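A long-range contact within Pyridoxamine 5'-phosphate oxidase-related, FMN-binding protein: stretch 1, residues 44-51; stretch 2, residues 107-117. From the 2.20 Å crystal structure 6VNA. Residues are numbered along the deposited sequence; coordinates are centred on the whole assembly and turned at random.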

# COMPACT_ATOMS: atom_id res chain seq x y z
N ILE A 44 6.11 3.56 3.12
CA ILE A 44 6.84 3.50 4.42
C ILE A 44 8.11 2.65 4.33
O ILE A 44 8.18 1.72 3.51
N ALA A 45 9.07 2.94 5.20
CA ALA A 45 10.20 2.05 5.50
C ALA A 45 9.63 0.87 6.27
O ALA A 45 8.84 1.09 7.21
N LEU A 46 9.89 -0.33 5.80
CA LEU A 46 9.38 -1.58 6.41
C LEU A 46 10.42 -2.69 6.26
O LEU A 46 10.85 -2.96 5.13
N GLN A 47 10.75 -3.33 7.37
CA GLN A 47 11.57 -4.55 7.46
C GLN A 47 10.79 -5.56 8.31
O GLN A 47 9.62 -5.29 8.59
N THR A 48 11.41 -6.69 8.66
CA THR A 48 10.91 -7.65 9.68
C THR A 48 11.74 -7.45 10.95
O THR A 48 12.81 -6.90 10.81
N ASP A 49 11.29 -7.88 12.14
CA ASP A 49 12.25 -8.09 13.27
C ASP A 49 12.51 -9.60 13.40
O ASP A 49 12.08 -10.35 12.49
N ALA A 50 13.23 -9.98 14.46
CA ALA A 50 13.80 -11.33 14.74
C ALA A 50 12.83 -12.45 14.36
O ALA A 50 13.26 -13.35 13.60
N ASP A 51 11.59 -12.41 14.86
CA ASP A 51 10.54 -13.43 14.62
C ASP A 51 9.92 -13.30 13.21
O ASP A 51 8.98 -14.07 12.92
N ASN A 107 19.13 -3.65 19.89
CA ASN A 107 19.38 -4.61 18.78
C ASN A 107 18.54 -4.22 17.57
O ASN A 107 19.07 -4.26 16.44
N ARG A 108 17.28 -3.84 17.79
CA ARG A 108 16.32 -3.43 16.72
C ARG A 108 16.89 -2.21 16.00
O ARG A 108 16.97 -2.25 14.76
N ARG A 109 17.26 -1.17 16.75
CA ARG A 109 17.87 0.06 16.20
C ARG A 109 19.35 -0.24 15.93
O ARG A 109 20.18 0.11 16.79
N ALA A 110 19.65 -0.90 14.80
CA ALA A 110 20.98 -1.46 14.46
C ALA A 110 20.83 -2.54 13.39
O ALA A 110 21.47 -2.41 12.34
N ARG A 111 20.04 -3.58 13.67
CA ARG A 111 19.51 -4.50 12.63
C ARG A 111 19.04 -3.62 11.46
O ARG A 111 19.46 -3.85 10.30
N TRP A 112 18.23 -2.62 11.78
CA TRP A 112 17.53 -1.78 10.79
C TRP A 112 18.55 -1.07 9.90
O TRP A 112 18.34 -1.04 8.66
N LEU A 113 19.62 -0.53 10.49
CA LEU A 113 20.63 0.25 9.72
C LEU A 113 21.50 -0.70 8.88
O LEU A 113 21.74 -0.39 7.68
N GLU A 114 21.92 -1.84 9.44
CA GLU A 114 22.68 -2.86 8.68
C GLU A 114 21.90 -3.15 7.39
O GLU A 114 22.56 -3.27 6.33
N ARG A 115 20.57 -3.18 7.46
CA ARG A 115 19.69 -3.59 6.33
C ARG A 115 19.28 -2.37 5.49
O ARG A 115 19.03 -2.54 4.28
N ASP A 116 19.25 -1.18 6.07
CA ASP A 116 18.90 0.08 5.35
C ASP A 116 19.78 1.20 5.90
O ASP A 116 19.39 1.87 6.86
N PRO A 117 20.99 1.42 5.33
CA PRO A 117 21.89 2.48 5.78
C PRO A 117 21.29 3.90 5.66
O PRO A 117 21.30 4.63 6.63

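This is a strand-on-helix contact, centred on one glutamine that lies over a tryptophan ring and bonds to the helix backbone, with arginines lining the side of the contact that leads to the loop after the strand. The axes of strand 44-48 and helix 108-115 approach to 9.7 Å at 109°, so the strand and the helix cross steeply, and the contact buries 531 Å² summed over both sides.

Gln47 carries the largest share of that area. Its CA-to-CB bond points toward the helix, and chi1 m with chi2 t extends the chain so that the amide reaches the helix backbone. There Gln47 NE2 donates to Trp112 O at 3.1 Å with an N-H...O angle of 172°, nearly linear. Trp112 O also accepts from Asp116 N at 2.7 Å, so the carbonyl takes both a side-chain and a backbone donor at the end of the helix. On the way, Gln47 CG sits 3.6 Å from the centroid of the Trp112 six-membered ring and 6° off its normal, a CH-pi contact over the face. Gln47 NE2 also lies over that face, 3.1 Å from Trp112 CE2; its 3.2 Å approach to Trp112 NE1 brings two donors together and is no hydrogen bond. Gln47 NE2 also packs 3.4 Å from Asp116 CB.

Trp112 leaves the helix sideways, but chi1 t and chi2 of -75° carry its indole to the strand. Ala45, pointing toward the helix, meets the ring edge, with Ala45 CB 3.7 Å from Trp112 CZ2. The CA-to-CB bond of Leu46 points away from the helix, and Leu46 CA lies 3.8 Å from Trp112 CH2.

Arg111 points toward the strand with chi1, chi2 and chi3 all t. Thr48 O lies over a face of its guanidinium, 2.7 Å from Arg111 NH1; the angle is too poor for a hydrogen bond, despite the short distance. Arg115 (chi1 m, chi2 t, chi3 p) also points toward the strand, its NE 3.5 Å from Gln47 OE1 near the guanidinium plane. Water 1 links this arginine to the strand backbone, accepting from Arg115 NH2 at 2.9 Å and, weakly, from Thr48 N at 3.3 Å.

A salt bridge joins the loop after the strand to the helix. Asp49 (chi1 p) and Arg108 (chi1 t) both start sideways, yet their ends converge: Asp49 OD2 lies 2.7 Å from Arg108 NH1, near the guanidinium plane. The hydrogen bond within this pair is weak, its N-H...O angle being 124°, so the short separation is not matched by good alignment.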

# COMPACT_ATOMS: atom_id res chain seq x y z
CB ILE A 44 5.92 2.92 5.51
CG1 ILE A 44 5.46 1.50 5.18
CG2 ILE A 44 4.75 3.85 5.77
CD1 ILE A 44 5.19 0.64 6.40
CB ALA A 45 11.28 2.77 6.26
CB LEU A 46 8.09 -2.02 5.74
CG LEU A 46 7.52 -3.31 6.34
CD1 LEU A 46 6.57 -2.99 7.48
CD2 LEU A 46 6.85 -4.16 5.28
CB GLN A 47 12.92 -4.18 8.06
CG GLN A 47 13.66 -3.12 7.26
CD GLN A 47 15.02 -2.83 7.84
OE1 GLN A 47 15.58 -3.62 8.59
NE2 GLN A 47 15.53 -1.65 7.56
CB THR A 48 11.05 -9.07 9.14
OG1 THR A 48 12.44 -9.24 8.86
CG2 THR A 48 10.22 -9.30 7.89
CB ASP A 49 11.90 -7.33 14.56
CG ASP A 49 10.50 -7.46 15.12
OD1 ASP A 49 9.73 -8.30 14.61
OD2 ASP A 49 10.19 -6.70 16.07
CB ALA A 50 14.19 -11.40 16.19
CB ASP A 51 9.44 -13.36 15.68
CG ASP A 51 8.65 -12.06 15.72
OD1 ASP A 51 9.12 -11.05 15.14
OD2 ASP A 51 7.56 -12.05 16.35
CB ASN A 107 19.17 -6.06 19.22
CG ASN A 107 20.46 -6.70 19.70
OD1 ASN A 107 20.62 -6.99 20.88
ND2 ASN A 107 21.41 -6.89 18.80
CB ARG A 108 14.95 -3.11 17.33
CG ARG A 108 13.91 -2.67 16.32
CD ARG A 108 12.56 -3.31 16.58
NE ARG A 108 12.13 -3.11 17.94
CZ ARG A 108 11.32 -3.91 18.63
NH1 ARG A 108 10.84 -5.01 18.08
NH2 ARG A 108 11.00 -3.60 19.87
CB ARG A 109 17.67 1.22 17.19
CG ARG A 109 18.04 2.60 16.65
CD ARG A 109 17.70 3.74 17.59
NE ARG A 109 18.40 3.65 18.87
CZ ARG A 109 17.94 3.05 19.97
NH1 ARG A 109 16.75 2.48 19.99
NH2 ARG A 109 18.68 3.03 21.06
CB ALA A 110 21.68 -2.03 15.69
CB ARG A 111 18.38 -5.35 13.21
CG ARG A 111 17.94 -6.52 12.34
CD ARG A 111 16.72 -7.22 12.92
NE ARG A 111 16.36 -8.47 12.25
CZ ARG A 111 15.75 -8.59 11.07
NH1 ARG A 111 15.41 -7.52 10.37
NH2 ARG A 111 15.48 -9.79 10.57
CB TRP A 112 16.56 -0.81 11.49
CG TRP A 112 15.64 -0.15 10.51
CD1 TRP A 112 15.96 0.84 9.64
CD2 TRP A 112 14.27 -0.50 10.23
NE1 TRP A 112 14.88 1.16 8.85
CE2 TRP A 112 13.82 0.36 9.20
CE3 TRP A 112 13.36 -1.43 10.76
CZ2 TRP A 112 12.52 0.30 8.69
CZ3 TRP A 112 12.08 -1.48 10.26
CH2 TRP A 112 11.67 -0.63 9.23
CB LEU A 113 21.48 1.11 10.67
CG LEU A 113 22.08 2.36 10.03
CD1 LEU A 113 20.98 3.32 9.59
CD2 LEU A 113 23.05 3.05 10.98
CB GLU A 114 22.92 -4.11 9.53
CG GLU A 114 23.93 -3.87 10.65
CD GLU A 114 24.20 -5.08 11.53
OE1 GLU A 114 24.53 -6.16 10.96
OE2 GLU A 114 24.06 -4.96 12.77
CB ARG A 115 18.52 -4.40 6.89
CG ARG A 115 18.95 -5.71 7.53
CD ARG A 115 17.91 -6.34 8.44
NE ARG A 115 16.73 -6.78 7.70
CZ ARG A 115 16.55 -7.98 7.16
NH1 ARG A 115 17.49 -8.90 7.24
NH2 ARG A 115 15.43 -8.24 6.52
CB ASP A 116 17.41 0.36 5.48
CG ASP A 116 16.88 1.42 4.53
OD1 ASP A 116 17.67 1.91 3.70
OD2 ASP A 116 15.68 1.75 4.63
CB PRO A 117 23.11 2.34 4.86
CG PRO A 117 23.05 0.92 4.33
CD PRO A 117 21.57 0.61 4.24
O HOH W 1 12.83 -7.12 5.70